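Local atomic coordinates of homoserine O-acetyltransferase (Bacillus anthracis str. 'Ames Ancestor', PDB entry 3I1I), a protein that probably transfers an acetyl group from acetyl-CoA to the hydroxyl of L-homoserine, an activation step on the route to methionine. Residues I179-P185 and L320-N326; V310-P314 and N326-V330; C315-Q321 and G350-G354. All blocks are in the same frame, centred on the assembly; numbering follows the deposited sequence.

Contact 1 of 3, residues I179-P185 and L320-N326. With PO4 (phosphate ion), chain C.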
loop_
_atom_site.group_PDB
_atom_site.type_symbol
_atom_site.label_atom_id
_atom_site.label_comp_id
_atom_site.label_asym_id
_atom_site.label_seq_id
_atom_site.Cartn_x
_atom_site.Cartn_y
_atom_site.Cartn_z
ATOM N N ILE A 179 -9.307 -17.494 -13.252
ATOM C CA ILE A 179 -9.006 -16.559 -12.111
ATOM C C ILE A 179 -9.318 -15.098 -12.422
ATOM O O ILE A 179 -8.470 -14.243 -12.322
ATOM C CB ILE A 179 -7.556 -16.741 -11.572
ATOM C CG1 ILE A 179 -6.492 -16.575 -12.692
ATOM C CG2 ILE A 179 -7.422 -18.124 -10.937
ATOM C CD1 ILE A 179 -5.127 -16.192 -12.176
ATOM N N THR A 180 -10.567 -14.841 -12.806
ATOM C CA THR A 180 -11.020 -13.532 -13.249
ATOM C C THR A 180 -12.470 -13.242 -12.721
ATOM O O THR A 180 -13.058 -14.044 -12.004
ATOM C CB THR A 180 -10.944 -13.433 -14.823
ATOM O OG1 THR A 180 -11.054 -12.061 -15.249
ATOM C CG2 THR A 180 -12.058 -14.278 -15.494
ATOM N N ASN A 181 -13.029 -12.093 -13.105
ATOM C CA ASN A 181 -14.400 -11.678 -12.710
ATOM C C ASN A 181 -14.925 -10.673 -13.732
ATOM O O ASN A 181 -14.124 -10.016 -14.429
ATOM C CB ASN A 181 -14.407 -11.027 -11.329
ATOM C CG ASN A 181 -14.613 -12.015 -10.226
ATOM O OD1 ASN A 181 -15.493 -12.860 -10.323
ATOM N ND2 ASN A 181 -13.796 -11.939 -9.174
ATOM N N PRO A 182 -16.259 -10.552 -13.836
ATOM C CA PRO A 182 -16.841 -9.649 -14.812
ATOM C C PRO A 182 -16.640 -8.185 -14.457
ATOM O O PRO A 182 -16.782 -7.325 -15.320
ATOM C CB PRO A 182 -18.332 -10.016 -14.808
ATOM C CG PRO A 182 -18.551 -10.724 -13.552
ATOM C CD PRO A 182 -17.286 -11.321 -13.114
ATOM N N GLN A 183 -16.365 -7.922 -13.184
ATOM C CA GLN A 183 -16.181 -6.563 -12.676
ATOM C C GLN A 183 -15.099 -6.627 -11.638
ATOM O O GLN A 183 -15.161 -7.490 -10.784
ATOM C CB GLN A 183 -17.473 -6.051 -12.021
ATOM C CG GLN A 183 -18.655 -5.970 -12.968
ATOM C CD GLN A 183 -19.959 -5.551 -12.271
ATOM O OE1 GLN A 183 -20.422 -6.238 -11.363
ATOM N NE2 GLN A 183 -20.568 -4.445 -12.729
ATOM N N ASN A 184 -14.084 -5.774 -11.712
ATOM C CA ASN A 184 -12.990 -5.909 -10.781
ATOM C C ASN A 184 -13.540 -5.627 -9.373
ATOM O O ASN A 184 -14.164 -4.601 -9.142
ATOM C CB ASN A 184 -11.838 -4.974 -11.089
ATOM C CG ASN A 184 -10.554 -5.420 -10.409
ATOM O OD1 ASN A 184 -10.124 -6.540 -10.643
ATOM N ND2 ASN A 184 -9.939 -4.561 -9.582
ATOM N N PRO A 185 -13.349 -6.564 -8.442
ATOM C CA PRO A 185 -13.885 -6.328 -7.108
ATOM C C PRO A 185 -13.393 -5.030 -6.517
ATOM O O PRO A 185 -12.277 -4.598 -6.799
ATOM C CB PRO A 185 -13.369 -7.508 -6.301
ATOM C CG PRO A 185 -13.196 -8.588 -7.325
ATOM C CD PRO A 185 -12.673 -7.861 -8.552
ATOM N N LEU A 320 -7.605 -12.009 -4.795
ATOM C CA LEU A 320 -7.705 -10.871 -5.738
ATOM C C LEU A 320 -9.014 -10.938 -6.469
ATOM O O LEU A 320 -9.615 -9.914 -6.745
ATOM C CB LEU A 320 -6.573 -10.863 -6.769
ATOM C CG LEU A 320 -5.219 -10.429 -6.235
ATOM C CD1 LEU A 320 -4.146 -10.904 -7.230
ATOM C CD2 LEU A 320 -5.170 -8.900 -6.010
ATOM N N GLN A 321 -9.457 -12.149 -6.767
ATOM C CA GLN A 321 -10.643 -12.360 -7.557
ATOM C C GLN A 321 -11.557 -13.378 -6.870
ATOM O O GLN A 321 -11.545 -14.573 -7.200
ATOM C CB GLN A 321 -10.245 -12.849 -8.958
ATOM C CG GLN A 321 -9.489 -11.797 -9.828
ATOM C CD GLN A 321 -10.280 -10.520 -10.031
ATOM O OE1 GLN A 321 -11.519 -10.487 -9.896
ATOM N NE2 GLN A 321 -9.575 -9.452 -10.290
ATOM N N PRO A 322 -12.356 -12.906 -5.898
ATOM C CA PRO A 322 -13.218 -13.800 -5.143
ATOM C C PRO A 322 -14.157 -14.570 -6.047
ATOM O O PRO A 322 -14.785 -14.012 -6.948
ATOM C CB PRO A 322 -13.986 -12.844 -4.255
ATOM C CG PRO A 322 -13.067 -11.692 -4.074
ATOM C CD PRO A 322 -12.432 -11.529 -5.394
ATOM N N SER A 323 -14.265 -15.851 -5.826
ATOM C CA SER A 323 -14.966 -16.670 -6.771
ATOM C C SER A 323 -16.494 -16.473 -6.732
ATOM O O SER A 323 -17.203 -16.840 -7.679
ATOM C CB SER A 323 -14.608 -18.129 -6.530
ATOM O OG SER A 323 -15.250 -18.566 -5.380
ATOM N N ARG A 324 -17.039 -15.896 -5.662
ATOM C CA ARG A 324 -18.505 -15.791 -5.632
ATOM C C ARG A 324 -19.086 -15.061 -6.869
ATOM O O ARG A 324 -20.179 -15.359 -7.287
ATOM C CB ARG A 324 -19.029 -15.143 -4.352
ATOM C CG ARG A 324 -18.666 -13.698 -4.258
ATOM C CD ARG A 324 -19.037 -13.127 -2.909
ATOM N NE ARG A 324 -20.473 -13.059 -2.736
ATOM C CZ ARG A 324 -21.112 -13.068 -1.566
ATOM N NH1 ARG A 324 -20.472 -13.136 -0.421
ATOM N NH2 ARG A 324 -22.412 -12.969 -1.557
ATOM N N TYR A 325 -18.363 -14.117 -7.446
ATOM C CA TYR A 325 -18.913 -13.376 -8.582
ATOM C C TYR A 325 -18.853 -14.198 -9.861
ATOM O O TYR A 325 -19.582 -13.901 -10.790
ATOM C CB TYR A 325 -18.221 -12.025 -8.747
ATOM C CG TYR A 325 -18.182 -11.263 -7.449
ATOM C CD1 TYR A 325 -19.348 -10.762 -6.890
ATOM C CD2 TYR A 325 -16.988 -11.120 -6.741
ATOM C CE1 TYR A 325 -19.335 -10.102 -5.661
ATOM C CE2 TYR A 325 -16.946 -10.442 -5.528
ATOM C CZ TYR A 325 -18.116 -9.943 -4.980
ATOM O OH TYR A 325 -18.081 -9.293 -3.768
ATOM N N ASN A 326 -18.024 -15.250 -9.922
ATOM C CA ASN A 326 -18.108 -16.169 -11.070
ATOM C C ASN A 326 -19.459 -16.912 -11.032
ATOM O O ASN A 326 -20.130 -17.099 -12.078
ATOM C CB ASN A 326 -16.970 -17.179 -11.090
ATOM C CG ASN A 326 -15.634 -16.616 -11.560
ATOM O OD1 ASN A 326 -14.812 -17.387 -12.048
ATOM N ND2 ASN A 326 -15.407 -15.315 -11.428
HETATM P P PO4 C . -16.857 -13.962 0.495
HETATM O O1 PO4 C . -16.223 -13.655 -0.844
HETATM O O2 PO4 C . -17.948 -12.960 0.784
HETATM O O3 PO4 C . -15.838 -13.932 1.615
HETATM O O4 PO4 C . -17.460 -15.348 0.481
HETATM O O HOH W 1 -12.378 -17.029 -13.164
HETATM O O HOH W 2 -12.542 -15.681 -9.646
#
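Gln321 lays its side chain along the loop 179-185, its CG 3.6 Å from Ile179 O and its OE1 3.2 Å from Pro185 CD. The amide at its tip works both ways: OE1 accepts from Asn181 ND2 at 2.8 Å, while NE2 donates to Asn184 OD1 at 3.0 Å; Asn184 ND2 is hydrogen-bonded to Ser189 OG. Asn181 points toward the opposite segment and spends its ND2 twice, the second bond running to the backbone Pro322 O at 3.2 Å. Asn326, near the start of helix 324-335, turns its own amide back to the loop; ND2 makes a nearly straight bond to Thr180 O at 2.7 Å and a weak, bent one to Asn181 OD1, also 2.7 Å away. Water 1 extends this link, accepting from Thr180 N and lying 2.7 Å from Asn326 OD1, and water 2 lies 2.9 Å from both Thr180 O and Gln321 O. Apolar contact is slight: Pro185 CG meets Pro322 CD at 3.6 Å. Tyr325 CB packs closely against the amide, 3.3 Å from Asn181 OD1. At the subunit interface, Tyr325 OH is hydrogen-bonded to Glu234 of the second subunit. Arg324 NH1 holds phosphate O2 at 2.8 Å, an ion probably left from crystallisation. Carboxamides thus do most of the joining, an uncharged polar network whose directional bonds fix the loop after strand 174-178 against the entry to helix 324-335.

Contact 2 of 3, residues V310-P314 and N326-V330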
loop_
_atom_site.group_PDB
_atom_site.type_symbol
_atom_site.label_atom_id
_atom_site.label_comp_id
_atom_site.label_asym_id
_atom_site.label_seq_id
_atom_site.Cartn_x
_atom_site.Cartn_y
_atom_site.Cartn_z
ATOM N N VAL A 310 -19.764 -20.638 -22.146
ATOM C CA VAL A 310 -18.877 -19.960 -21.180
ATOM C C VAL A 310 -18.408 -20.897 -20.059
ATOM O O VAL A 310 -19.229 -21.604 -19.468
ATOM C CB VAL A 310 -19.573 -18.711 -20.547
ATOM C CG1 VAL A 310 -18.833 -18.222 -19.267
ATOM C CG2 VAL A 310 -19.699 -17.576 -21.599
ATOM N N LEU A 311 -17.090 -20.901 -19.803
ATOM C CA LEU A 311 -16.465 -21.658 -18.703
ATOM C C LEU A 311 -15.643 -20.712 -17.820
ATOM O O LEU A 311 -14.698 -20.077 -18.292
ATOM C CB LEU A 311 -15.554 -22.775 -19.246
ATOM C CG LEU A 311 -14.815 -23.651 -18.182
ATOM C CD1 LEU A 311 -15.808 -24.383 -17.176
ATOM C CD2 LEU A 311 -13.889 -24.662 -18.818
HETATM N N MSE A 312 -16.024 -20.590 -16.547
HETATM C CA MSE A 312 -15.264 -19.782 -15.575
HETATM C C MSE A 312 -14.507 -20.747 -14.617
HETATM O O MSE A 312 -15.090 -21.722 -14.078
HETATM C CB MSE A 312 -16.196 -18.866 -14.779
HETATM C CG MSE A 312 -17.055 -17.841 -15.555
HETATM SE SE MSE A 312 -15.944 -16.637 -16.598
HETATM C CE MSE A 312 -15.421 -15.519 -15.076
ATOM N N ILE A 313 -13.208 -20.480 -14.439
ATOM C CA ILE A 313 -12.329 -21.301 -13.615
ATOM C C ILE A 313 -11.687 -20.427 -12.541
ATOM O O ILE A 313 -10.591 -19.907 -12.718
ATOM C CB ILE A 313 -11.249 -21.972 -14.456
ATOM C CG1 ILE A 313 -11.880 -22.761 -15.610
ATOM C CG2 ILE A 313 -10.367 -22.919 -13.605
ATOM C CD1 ILE A 313 -10.778 -23.363 -16.602
ATOM N N PRO A 314 -12.410 -20.205 -11.433
ATOM C CA PRO A 314 -11.849 -19.473 -10.311
ATOM C C PRO A 314 -11.112 -20.418 -9.335
ATOM O O PRO A 314 -11.285 -21.637 -9.369
ATOM C CB PRO A 314 -13.083 -18.909 -9.636
ATOM C CG PRO A 314 -14.084 -19.941 -9.814
ATOM C CD PRO A 314 -13.832 -20.510 -11.194
ATOM N N ASN A 326 -18.024 -15.250 -9.922
ATOM C CA ASN A 326 -18.108 -16.169 -11.070
ATOM C C ASN A 326 -19.459 -16.912 -11.032
ATOM O O ASN A 326 -20.130 -17.099 -12.078
ATOM C CB ASN A 326 -16.970 -17.179 -11.090
ATOM C CG ASN A 326 -15.634 -16.616 -11.560
ATOM O OD1 ASN A 326 -14.812 -17.387 -12.048
ATOM N ND2 ASN A 326 -15.407 -15.315 -11.428
ATOM N N TYR A 327 -19.863 -17.339 -9.831
ATOM C CA TYR A 327 -21.140 -18.057 -9.660
ATOM C C TYR A 327 -22.313 -17.176 -10.012
ATOM O O TYR A 327 -23.256 -17.606 -10.681
ATOM C CB TYR A 327 -21.290 -18.588 -8.245
ATOM C CG TYR A 327 -20.389 -19.764 -7.971
ATOM C CD1 TYR A 327 -20.731 -21.051 -8.396
ATOM C CD2 TYR A 327 -19.164 -19.587 -7.343
ATOM C CE1 TYR A 327 -19.871 -22.142 -8.195
ATOM C CE2 TYR A 327 -18.306 -20.657 -7.114
ATOM C CZ TYR A 327 -18.667 -21.929 -7.530
ATOM O OH TYR A 327 -17.801 -22.965 -7.264
ATOM N N LYS A 328 -22.253 -15.913 -9.602
ATOM C CA LYS A 328 -23.344 -14.994 -9.913
ATOM C C LYS A 328 -23.511 -14.873 -11.436
ATOM O O LYS A 328 -24.605 -15.048 -11.966
ATOM C CB LYS A 328 -23.078 -13.627 -9.280
ATOM C CG LYS A 328 -24.140 -12.588 -9.536
ATOM C CD LYS A 328 -25.402 -12.830 -8.677
ATOM C CE LYS A 328 -26.597 -13.368 -9.474
ATOM N NZ LYS A 328 -27.773 -12.490 -9.196
HETATM N N MSE A 329 -22.418 -14.594 -12.122
HETATM C CA MSE A 329 -22.401 -14.408 -13.575
HETATM C C MSE A 329 -22.928 -15.627 -14.320
HETATM O O MSE A 329 -23.732 -15.508 -15.246
HETATM C CB MSE A 329 -20.980 -14.087 -14.022
HETATM C CG MSE A 329 -20.684 -14.365 -15.475
HETATM SE SE MSE A 329 -18.921 -13.703 -15.944
HETATM C CE MSE A 329 -18.791 -14.308 -17.808
ATOM N N VAL A 330 -22.467 -16.799 -13.907
ATOM C CA VAL A 330 -22.871 -18.038 -14.543
ATOM C C VAL A 330 -24.360 -18.285 -14.316
ATOM O O VAL A 330 -25.111 -18.736 -15.220
ATOM C CB VAL A 330 -21.933 -19.190 -14.086
ATOM C CG1 VAL A 330 -22.574 -20.600 -14.247
ATOM C CG2 VAL A 330 -20.546 -19.037 -14.846
#
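Met312, a selenomethionine, folds back on itself, all three chi angles in m, so that its curled side chain fills the space between strand 310-313 and helix 326-330. Its CG rests 3.8 Å from Val330 CG2, and its SE 3.9 Å from the CE of Met329. That second selenomethionine is fully extended (t, t, t), which carries its CE as far as Val310 CG1 at 4.2 Å. Asn326, with chi1 in m, brings OD1 over the strand end, 3.4 Å from Met312 CB and 3.3 Å from Pro314 CB, while its ND2 is engaged by Thr180 O. Leu311 and Ile313 point away, Ile313 to helix 362-370 on the other face of the sheet. The axes of the short segments 310-313 and 326-330 come within 9.5 Å, at 169°, almost antiparallel, as expected for strand and helix in the beta-alpha-beta crossover 309-313, 324-335, 340-342 of an alpha/beta hydrolase fold.

Contact 3 of 3, residues C315-Q321 and G350-G354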
loop_
_atom_site.group_PDB
_atom_site.type_symbol
_atom_site.label_atom_id
_atom_site.label_comp_id
_atom_site.label_asym_id
_atom_site.label_seq_id
_atom_site.Cartn_x
_atom_site.Cartn_y
_atom_site.Cartn_z
ATOM N N CYS A 315 -10.325 -19.813 -8.471
ATOM C CA CYS A 315 -9.703 -20.496 -7.401
ATOM C C CYS A 315 -10.317 -20.012 -6.116
ATOM O O CYS A 315 -10.300 -18.811 -5.813
ATOM C CB CYS A 315 -8.199 -20.193 -7.367
ATOM S SG CYS A 315 -7.401 -21.202 -6.049
ATOM N N LYS A 316 -10.809 -20.959 -5.335
ATOM C CA LYS A 316 -11.464 -20.686 -4.064
ATOM C C LYS A 316 -10.642 -19.874 -3.051
ATOM O O LYS A 316 -11.203 -19.152 -2.233
ATOM C CB LYS A 316 -11.811 -22.007 -3.435
ATOM C CG LYS A 316 -12.553 -21.905 -2.105
ATOM C CD LYS A 316 -13.024 -23.300 -1.719
ATOM C CE LYS A 316 -14.349 -23.265 -0.983
ATOM N NZ LYS A 316 -14.080 -22.858 0.397
ATOM N N GLN A 317 -9.320 -20.007 -3.109
ATOM C CA GLN A 317 -8.430 -19.262 -2.245
ATOM C C GLN A 317 -7.923 -17.958 -2.866
ATOM O O GLN A 317 -7.017 -17.321 -2.322
ATOM C CB GLN A 317 -7.241 -20.143 -1.883
ATOM C CG GLN A 317 -7.557 -21.233 -0.886
ATOM C CD GLN A 317 -8.303 -22.408 -1.460
ATOM O OE1 GLN A 317 -8.108 -22.827 -2.622
ATOM N NE2 GLN A 317 -9.190 -22.946 -0.662
ATOM N N ASP A 318 -8.479 -17.560 -4.004
ATOM C CA ASP A 318 -8.039 -16.312 -4.674
ATOM C C ASP A 318 -8.537 -15.132 -3.884
ATOM O O ASP A 318 -9.761 -14.963 -3.752
ATOM C CB ASP A 318 -8.640 -16.246 -6.078
ATOM C CG ASP A 318 -7.982 -15.236 -6.955
ATOM O OD1 ASP A 318 -7.471 -14.180 -6.477
ATOM O OD2 ASP A 318 -8.013 -15.521 -8.157
ATOM N N LEU A 319 -7.597 -14.342 -3.358
ATOM C CA LEU A 319 -7.902 -13.121 -2.646
ATOM C C LEU A 319 -8.103 -11.922 -3.563
ATOM O O LEU A 319 -8.667 -10.873 -3.132
ATOM C CB LEU A 319 -6.795 -12.775 -1.671
ATOM C CG LEU A 319 -6.488 -13.751 -0.527
ATOM C CD1 LEU A 319 -5.085 -13.408 0.041
ATOM C CD2 LEU A 319 -7.547 -13.750 0.587
ATOM N N LEU A 320 -7.605 -12.009 -4.795
ATOM C CA LEU A 320 -7.705 -10.871 -5.738
ATOM C C LEU A 320 -9.014 -10.938 -6.469
ATOM O O LEU A 320 -9.615 -9.914 -6.745
ATOM C CB LEU A 320 -6.573 -10.863 -6.769
ATOM C CG LEU A 320 -5.219 -10.429 -6.235
ATOM C CD1 LEU A 320 -4.146 -10.904 -7.230
ATOM C CD2 LEU A 320 -5.170 -8.900 -6.010
ATOM N N GLN A 321 -9.457 -12.149 -6.767
ATOM C CA GLN A 321 -10.643 -12.360 -7.557
ATOM C C GLN A 321 -11.557 -13.378 -6.870
ATOM O O GLN A 321 -11.545 -14.573 -7.200
ATOM C CB GLN A 321 -10.245 -12.849 -8.958
ATOM C CG GLN A 321 -9.489 -11.797 -9.828
ATOM C CD GLN A 321 -10.280 -10.520 -10.031
ATOM O OE1 GLN A 321 -11.519 -10.487 -9.896
ATOM N NE2 GLN A 321 -9.575 -9.452 -10.290
ATOM N N GLY A 350 -3.488 -19.860 -4.359
ATOM C CA GLY A 350 -4.446 -18.766 -4.494
ATOM C C GLY A 350 -4.625 -18.352 -5.951
ATOM O O GLY A 350 -4.765 -19.221 -6.838
ATOM N N HIS A 351 -4.573 -17.038 -6.195
ATOM C CA HIS A 351 -4.701 -16.481 -7.530
ATOM C C HIS A 351 -3.742 -17.123 -8.533
ATOM O O HIS A 351 -4.130 -17.423 -9.660
ATOM C CB HIS A 351 -4.411 -14.996 -7.455
ATOM C CG HIS A 351 -4.694 -14.250 -8.711
ATOM N ND1 HIS A 351 -5.966 -14.140 -9.256
ATOM C CD2 HIS A 351 -3.862 -13.565 -9.532
ATOM C CE1 HIS A 351 -5.891 -13.406 -10.355
ATOM N NE2 HIS A 351 -4.630 -13.052 -10.545
HETATM N N MSE A 352 -2.493 -17.341 -8.120
HETATM C CA MSE A 352 -1.443 -17.864 -9.003
HETATM C C MSE A 352 -1.651 -19.323 -9.379
HETATM O O MSE A 352 -0.944 -19.839 -10.243
HETATM C CB MSE A 352 -0.071 -17.724 -8.335
HETATM C CG MSE A 352 0.370 -16.294 -8.055
HETATM SE SE MSE A 352 0.143 -15.160 -9.653
HETATM C CE MSE A 352 1.356 -15.934 -10.903
ATOM N N ALA A 353 -2.618 -19.995 -8.761
ATOM C CA ALA A 353 -3.006 -21.326 -9.223
ATOM C C ALA A 353 -3.391 -21.295 -10.719
ATOM O O ALA A 353 -3.245 -22.284 -11.458
ATOM C CB ALA A 353 -4.175 -21.904 -8.366
ATOM N N GLY A 354 -3.913 -20.155 -11.153
ATOM C CA GLY A 354 -4.382 -20.045 -12.515
ATOM C C GLY A 354 -3.251 -20.084 -13.513
ATOM O O GLY A 354 -3.484 -20.358 -14.674
HETATM O O HOH W 3 -4.637 -15.079 -3.695
#
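This is a contact between the loop after strand 309-313 and the 3-10 turn leading into helix 353-356, built on a His-carboxylate hydrogen bond at the C-terminal ends of the parallel strands of the central sheet. His351 ND1 donates to Asp318 OD2 at 2.7 Å and 168°, with the carboxylate near the plane of the ring. The aspartate is itself held in place: its OD1 accepts from Leu320 N at 2.7 Å, an Asx turn, and from Gln321 N at 2.9 Å, while a type I turn from Cys315 to Asp318 closes with Asp318 N to Cys315 O at 2.9 Å. Leu320 CD1 covers one face of the imidazole in a CH-pi contact, 3.8 Å from the ring centroid of His351, and Gln321 CG approaches CE1 of His351 to 4.0 Å. Gly350, lacking a side chain that would crowd Gln317 O, lets the backbones approach, its CA 4.4 Å from Asp318 CA and 3.7 Å from Gln317 O; its positive phi also favours glycine. Water 3 bridges the segments by accepting from Leu319 N and His351 N, and Cys315 SG packs on Ala353 CB at 4.0 Å. NE2 of His351 is hydrogen-bonded to Ser155 OG, consistent with a Ser-His-Asp catalytic triad whose serine sits on a nucleophile elbow, as in other alpha/beta hydrolase-fold acyltransferases. The elbow lies between strand 150-154 and helix 156-167, so the contact draws together the loop from strand 309-313, the start of helix 353-356 and the head of helix 156-167.

Overall arrangement
Contacts 1 and 2 share Asn326 and have centres about 9 Å apart; contact 1 also shares Leu320 and Gln321 with contact 3, again about 9 Å away, whereas the centres of contacts 2 and 3 are about 14 Å apart. Residues 310-330 run through all three, from strand to aspartate loop to helix. Ile179 of contact 1 touches both other contacts: its N lies 2.8 Å from Ile313 O, a probable hydrogen bond, and its CB is 3.7 Å from Asp318 OD2. Contact 3 holds Asp318 and His351 of the putative triad; Ser155 lies outside all three. Contact 1 flanks this site, and contact 2 packs together the strand and helix on either end of the aspartate loop.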